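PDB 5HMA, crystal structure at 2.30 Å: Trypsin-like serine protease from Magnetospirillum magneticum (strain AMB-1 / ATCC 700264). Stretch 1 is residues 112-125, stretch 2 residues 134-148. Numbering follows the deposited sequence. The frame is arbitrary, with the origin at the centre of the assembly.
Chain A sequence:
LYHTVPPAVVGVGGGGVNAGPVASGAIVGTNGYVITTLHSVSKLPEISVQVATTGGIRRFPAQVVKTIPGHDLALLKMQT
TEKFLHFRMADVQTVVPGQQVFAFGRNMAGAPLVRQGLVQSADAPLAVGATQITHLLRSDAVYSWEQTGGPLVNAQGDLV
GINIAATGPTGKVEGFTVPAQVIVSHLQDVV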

# COMPACT_ATOMS: atom_id res chain seq x y z
N PRO A 112 -4.27 10.16 -8.47
CA PRO A 112 -3.09 9.29 -8.36
C PRO A 112 -1.82 10.07 -8.01
O PRO A 112 -1.64 11.19 -8.47
CB PRO A 112 -2.99 8.67 -9.75
CG PRO A 112 -3.61 9.68 -10.66
CD PRO A 112 -4.73 10.31 -9.87
N LEU A 113 -0.97 9.47 -7.20
CA LEU A 113 0.34 10.02 -6.88
C LEU A 113 1.39 9.02 -7.30
O LEU A 113 1.26 7.83 -7.02
CB LEU A 113 0.48 10.29 -5.38
CG LEU A 113 -0.56 11.16 -4.70
CD1 LEU A 113 -0.45 11.03 -3.18
CD2 LEU A 113 -0.37 12.61 -5.15
N VAL A 114 2.44 9.49 -7.95
CA VAL A 114 3.55 8.59 -8.25
C VAL A 114 4.86 9.35 -8.07
O VAL A 114 4.98 10.53 -8.41
CB VAL A 114 3.44 8.00 -9.67
CG1 VAL A 114 3.49 9.09 -10.72
CG2 VAL A 114 4.53 6.98 -9.92
N ARG A 115 5.84 8.66 -7.51
CA ARG A 115 7.19 9.20 -7.43
C ARG A 115 8.19 8.07 -7.65
O ARG A 115 8.03 6.96 -7.14
CB ARG A 115 7.43 9.88 -6.09
CG ARG A 115 8.83 10.37 -5.89
CD ARG A 115 8.96 11.83 -6.25
NE ARG A 115 9.30 12.62 -5.07
CZ ARG A 115 8.74 13.79 -4.77
NH1 ARG A 115 7.80 14.31 -5.56
NH2 ARG A 115 9.12 14.44 -3.68
N GLN A 116 9.23 8.35 -8.43
CA GLN A 116 10.28 7.37 -8.62
C GLN A 116 11.46 7.70 -7.72
O GLN A 116 11.67 8.85 -7.33
CB GLN A 116 10.73 7.33 -10.07
CG GLN A 116 11.41 8.57 -10.51
CD GLN A 116 12.38 8.30 -11.63
OE1 GLN A 116 13.58 8.14 -11.39
NE2 GLN A 116 11.87 8.22 -12.85
N GLY A 117 12.24 6.68 -7.40
CA GLY A 117 13.44 6.85 -6.62
C GLY A 117 14.28 5.60 -6.68
O GLY A 117 13.96 4.64 -7.39
N LEU A 118 15.37 5.62 -5.92
CA LEU A 118 16.24 4.46 -5.77
C LEU A 118 16.02 3.76 -4.43
O LEU A 118 15.70 4.40 -3.42
CB LEU A 118 17.70 4.89 -5.90
CG LEU A 118 18.06 5.52 -7.24
CD1 LEU A 118 19.56 5.85 -7.30
CD2 LEU A 118 17.63 4.58 -8.36
N VAL A 119 16.18 2.45 -4.43
CA VAL A 119 16.30 1.70 -3.18
C VAL A 119 17.61 2.12 -2.50
O VAL A 119 18.67 2.13 -3.14
CB VAL A 119 16.24 0.20 -3.43
CG1 VAL A 119 16.38 -0.57 -2.12
CG2 VAL A 119 14.96 -0.16 -4.17
N GLN A 120 17.55 2.47 -1.22
CA GLN A 120 18.74 3.02 -0.57
C GLN A 120 19.29 2.08 0.50
O GLN A 120 20.44 2.21 0.93
CB GLN A 120 18.43 4.39 0.05
CG GLN A 120 18.01 5.47 -0.95
CD GLN A 120 19.18 6.03 -1.78
OE1 GLN A 120 20.32 5.55 -1.71
NE2 GLN A 120 18.89 7.05 -2.58
N SER A 121 18.46 1.13 0.91
CA SER A 121 18.85 0.10 1.87
C SER A 121 17.87 -1.04 1.74
O SER A 121 16.72 -0.81 1.37
CB SER A 121 18.85 0.65 3.30
OG SER A 121 18.87 -0.41 4.25
N ALA A 122 18.31 -2.26 2.01
CA ALA A 122 17.40 -3.40 1.91
C ALA A 122 17.16 -4.05 3.27
O ALA A 122 16.50 -5.09 3.37
CB ALA A 122 17.93 -4.42 0.91
N ASP A 123 17.69 -3.43 4.32
CA ASP A 123 17.57 -3.96 5.67
C ASP A 123 17.59 -2.81 6.69
O ASP A 123 18.64 -2.41 7.20
CB ASP A 123 18.70 -4.96 5.95
CG ASP A 123 18.35 -5.94 7.05
OD1 ASP A 123 17.34 -5.72 7.74
OD2 ASP A 123 19.09 -6.94 7.22
N ALA A 124 16.41 -2.27 6.97
CA ALA A 124 16.31 -1.16 7.90
C ALA A 124 15.18 -1.41 8.89
O ALA A 124 14.13 -1.94 8.52
CB ALA A 124 16.08 0.15 7.15
N PRO A 125 15.39 -1.02 10.16
CA PRO A 125 14.37 -1.08 11.21
C PRO A 125 13.44 0.13 11.21
O PRO A 125 13.83 1.21 10.75
CB PRO A 125 15.19 -1.13 12.50
CG PRO A 125 16.42 -0.36 12.17
CD PRO A 125 16.71 -0.62 10.70
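Stretch 2 134-148: THLLRSDAVYSWEQT

Stretch 2 runs back along stretch 1 in the antiparallel sense, though well short of ideally so: the axes of strands 112-121 and 136-139 approach to 4.4 Å, with 131° between their N-to-C directions. Arg115 has the largest covered area, with Leu113 and Tyr143 next. The register is fixed by three bridges. Val119 faces Ser139 as a non-hydrogen-bonded pair, while Ser121 with Arg138 and Ala124 with Leu136 are hydrogen-bonded pairs. It slips by one residue between successive bridges, so two beta bulges interrupt the ladder, and the chain of stretch 1 turns a corner at Ala122 and Asp123.

The bonding pattern follows these slips. At the first bulge Arg138 O accepts from Gln120 N at 2.6 Å, nearly linear at 170°, and weakly from Ser121 N at 3.4 Å; Arg138 N returns a bond to Ser121 O at 3.0 Å. Beyond the second, Ala124 N to Leu136 O (2.8 Å) and Leu136 N to Ala124 O (2.9 Å) close a reciprocal pair. Ala124 and Arg138 share a face of the sheet, and Ala124 CB meets Arg138 CG at 3.7 Å. This packing helps explain the large area of Arg138 covered by stretch 1, although the end of its side chain leads away.

From Ser139 to Val142 the backbone makes a type I turn and leaves the strand. Asp140, in the turn, uses both carboxylate oxygens: Asp140 OD1 accepts from Leu118 N at 3.0 Å and Asp140 OD2 from Gln120 NE2 at 2.9 Å. Gly117 lies close by, Gly117 CA being 3.2 Å from Asp140 OD1. An ideal CB on Gly117 would fall 2.2 Å from Asp140 OD1 and 2.7 Å from Ala141 N, so the absence of a side chain permits this approach.

The guanidinium of Arg115 lies flat on the Tyr143 ring, centres 3.7 Å apart and planes at 15°; Arg115 CZ stands 3.7 Å from the Tyr143 ring centroid, 22° off the normal, which satisfies a cation-pi geometry. Nearer the backbone, Arg115 CB comes within 3.2 Å of Ala141 O. Tyr143 is held from within its own stretch, where Gln147 OE1 accepts from Tyr143 N at 2.6 Å and from Ser144 N at 2.9 Å.

Leu113, pointing toward stretch 2, bridges the tyrosine and the 3-10 segment 145-147. Leu113 CD2 lies 3.9 Å from Tyr143 OH, and Leu113 CD1 lies 3.8 Å from Glu146 CB. Here contact is by side chains, for the nearest CA pair, Leu113 CA and Gln147 CA, is 7.5 Å apart.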

# COMPACT_ATOMS: atom_id res chain seq x y z
N THR A 134 11.34 -4.89 11.44
CA THR A 134 12.70 -5.06 10.93
C THR A 134 12.74 -5.47 9.46
O THR A 134 11.71 -5.82 8.87
CB THR A 134 13.46 -6.12 11.74
OG1 THR A 134 12.70 -7.33 11.75
CG2 THR A 134 13.66 -5.64 13.17
N HIS A 135 13.94 -5.43 8.88
CA HIS A 135 14.20 -5.87 7.51
C HIS A 135 13.30 -5.19 6.47
O HIS A 135 12.78 -5.83 5.56
CB HIS A 135 14.07 -7.39 7.41
CG HIS A 135 14.90 -8.13 8.42
ND1 HIS A 135 14.38 -8.59 9.61
CD2 HIS A 135 16.21 -8.47 8.42
CE1 HIS A 135 15.34 -9.19 10.30
NE2 HIS A 135 16.46 -9.12 9.60
N LEU A 136 13.12 -3.88 6.63
CA LEU A 136 12.41 -3.08 5.65
C LEU A 136 13.37 -2.54 4.59
O LEU A 136 14.58 -2.49 4.80
CB LEU A 136 11.70 -1.91 6.33
CG LEU A 136 10.67 -2.29 7.38
CD1 LEU A 136 10.29 -1.08 8.20
CD2 LEU A 136 9.45 -2.87 6.70
N LEU A 137 12.81 -2.14 3.45
CA LEU A 137 13.55 -1.35 2.47
C LEU A 137 13.50 0.13 2.83
O LEU A 137 12.57 0.58 3.51
CB LEU A 137 12.97 -1.55 1.08
CG LEU A 137 12.75 -2.99 0.61
CD1 LEU A 137 11.99 -2.98 -0.71
CD2 LEU A 137 14.09 -3.70 0.46
N ARG A 138 14.47 0.89 2.35
CA ARG A 138 14.35 2.34 2.33
C ARG A 138 14.53 2.87 0.93
O ARG A 138 15.42 2.44 0.20
CB ARG A 138 15.36 2.99 3.25
CG ARG A 138 15.08 2.71 4.69
CD ARG A 138 15.95 3.55 5.56
NE ARG A 138 15.56 4.96 5.51
CZ ARG A 138 16.06 5.87 6.33
NH1 ARG A 138 15.67 7.14 6.24
NH2 ARG A 138 16.93 5.50 7.25
N SER A 139 13.68 3.82 0.55
CA SER A 139 13.82 4.49 -0.73
C SER A 139 13.30 5.92 -0.64
O SER A 139 12.42 6.23 0.17
CB SER A 139 13.07 3.73 -1.82
OG SER A 139 11.74 4.20 -1.90
N ASP A 140 13.85 6.78 -1.48
CA ASP A 140 13.40 8.16 -1.53
C ASP A 140 12.21 8.33 -2.47
O ASP A 140 11.86 9.46 -2.83
CB ASP A 140 14.56 9.08 -1.94
CG ASP A 140 15.41 8.49 -3.06
OD1 ASP A 140 14.87 7.77 -3.91
OD2 ASP A 140 16.63 8.75 -3.08
N ALA A 141 11.58 7.23 -2.88
CA ALA A 141 10.38 7.32 -3.73
C ALA A 141 9.15 7.70 -2.90
O ALA A 141 8.15 8.16 -3.43
CB ALA A 141 10.12 6.02 -4.47
N VAL A 142 9.24 7.46 -1.60
CA VAL A 142 8.17 7.80 -0.67
C VAL A 142 8.42 9.19 -0.07
O VAL A 142 9.36 9.38 0.69
CB VAL A 142 8.05 6.73 0.42
CG1 VAL A 142 7.06 7.15 1.50
CG2 VAL A 142 7.69 5.38 -0.21
N TYR A 143 7.59 10.15 -0.45
CA TYR A 143 7.79 11.54 -0.04
C TYR A 143 6.60 12.11 0.76
O TYR A 143 6.71 13.16 1.37
CB TYR A 143 8.05 12.43 -1.27
CG TYR A 143 6.82 12.66 -2.13
CD1 TYR A 143 6.36 11.69 -3.01
CD2 TYR A 143 6.11 13.86 -2.05
CE1 TYR A 143 5.22 11.89 -3.79
CE2 TYR A 143 4.98 14.08 -2.82
CZ TYR A 143 4.53 13.10 -3.69
OH TYR A 143 3.40 13.32 -4.45
N SER A 144 5.46 11.41 0.73
CA SER A 144 4.24 11.94 1.34
C SER A 144 3.53 10.92 2.23
O SER A 144 3.46 9.74 1.89
CB SER A 144 3.27 12.43 0.26
OG SER A 144 1.97 12.70 0.80
N TRP A 145 2.98 11.39 3.34
CA TRP A 145 2.15 10.56 4.20
C TRP A 145 1.02 9.88 3.43
O TRP A 145 0.58 8.79 3.79
CB TRP A 145 1.58 11.40 5.35
CG TRP A 145 0.61 12.44 4.92
CD1 TRP A 145 0.89 13.71 4.52
CD2 TRP A 145 -0.82 12.30 4.85
NE1 TRP A 145 -0.27 14.38 4.21
CE2 TRP A 145 -1.33 13.54 4.40
CE3 TRP A 145 -1.71 11.26 5.12
CZ2 TRP A 145 -2.70 13.76 4.22
CZ3 TRP A 145 -3.07 11.48 4.94
CH2 TRP A 145 -3.55 12.71 4.49
N GLU A 146 0.57 10.49 2.34
CA GLU A 146 -0.53 9.92 1.56
C GLU A 146 -0.14 8.67 0.79
O GLU A 146 -1.00 7.90 0.36
CB GLU A 146 -1.07 10.97 0.59
CG GLU A 146 -1.42 12.26 1.31
CD GLU A 146 -2.25 13.19 0.47
OE1 GLU A 146 -3.49 13.22 0.68
OE2 GLU A 146 -1.65 13.89 -0.38
N GLN A 147 1.16 8.43 0.64
CA GLN A 147 1.64 7.24 -0.08
C GLN A 147 1.65 6.03 0.83
O GLN A 147 1.84 4.90 0.38
CB GLN A 147 3.04 7.47 -0.65
CG GLN A 147 3.11 8.43 -1.82
CD GLN A 147 4.53 8.80 -2.14
OE1 GLN A 147 5.24 9.35 -1.30
NE2 GLN A 147 4.98 8.49 -3.37
N THR A 148 1.48 6.27 2.12
CA THR A 148 1.52 5.19 3.10
C THR A 148 0.46 4.15 2.76
O THR A 148 -0.68 4.51 2.48
CB THR A 148 1.34 5.74 4.52
OG1 THR A 148 2.53 6.44 4.90
CG2 THR A 148 1.08 4.63 5.51
O HOH W 1 16.24 -4.26 10.03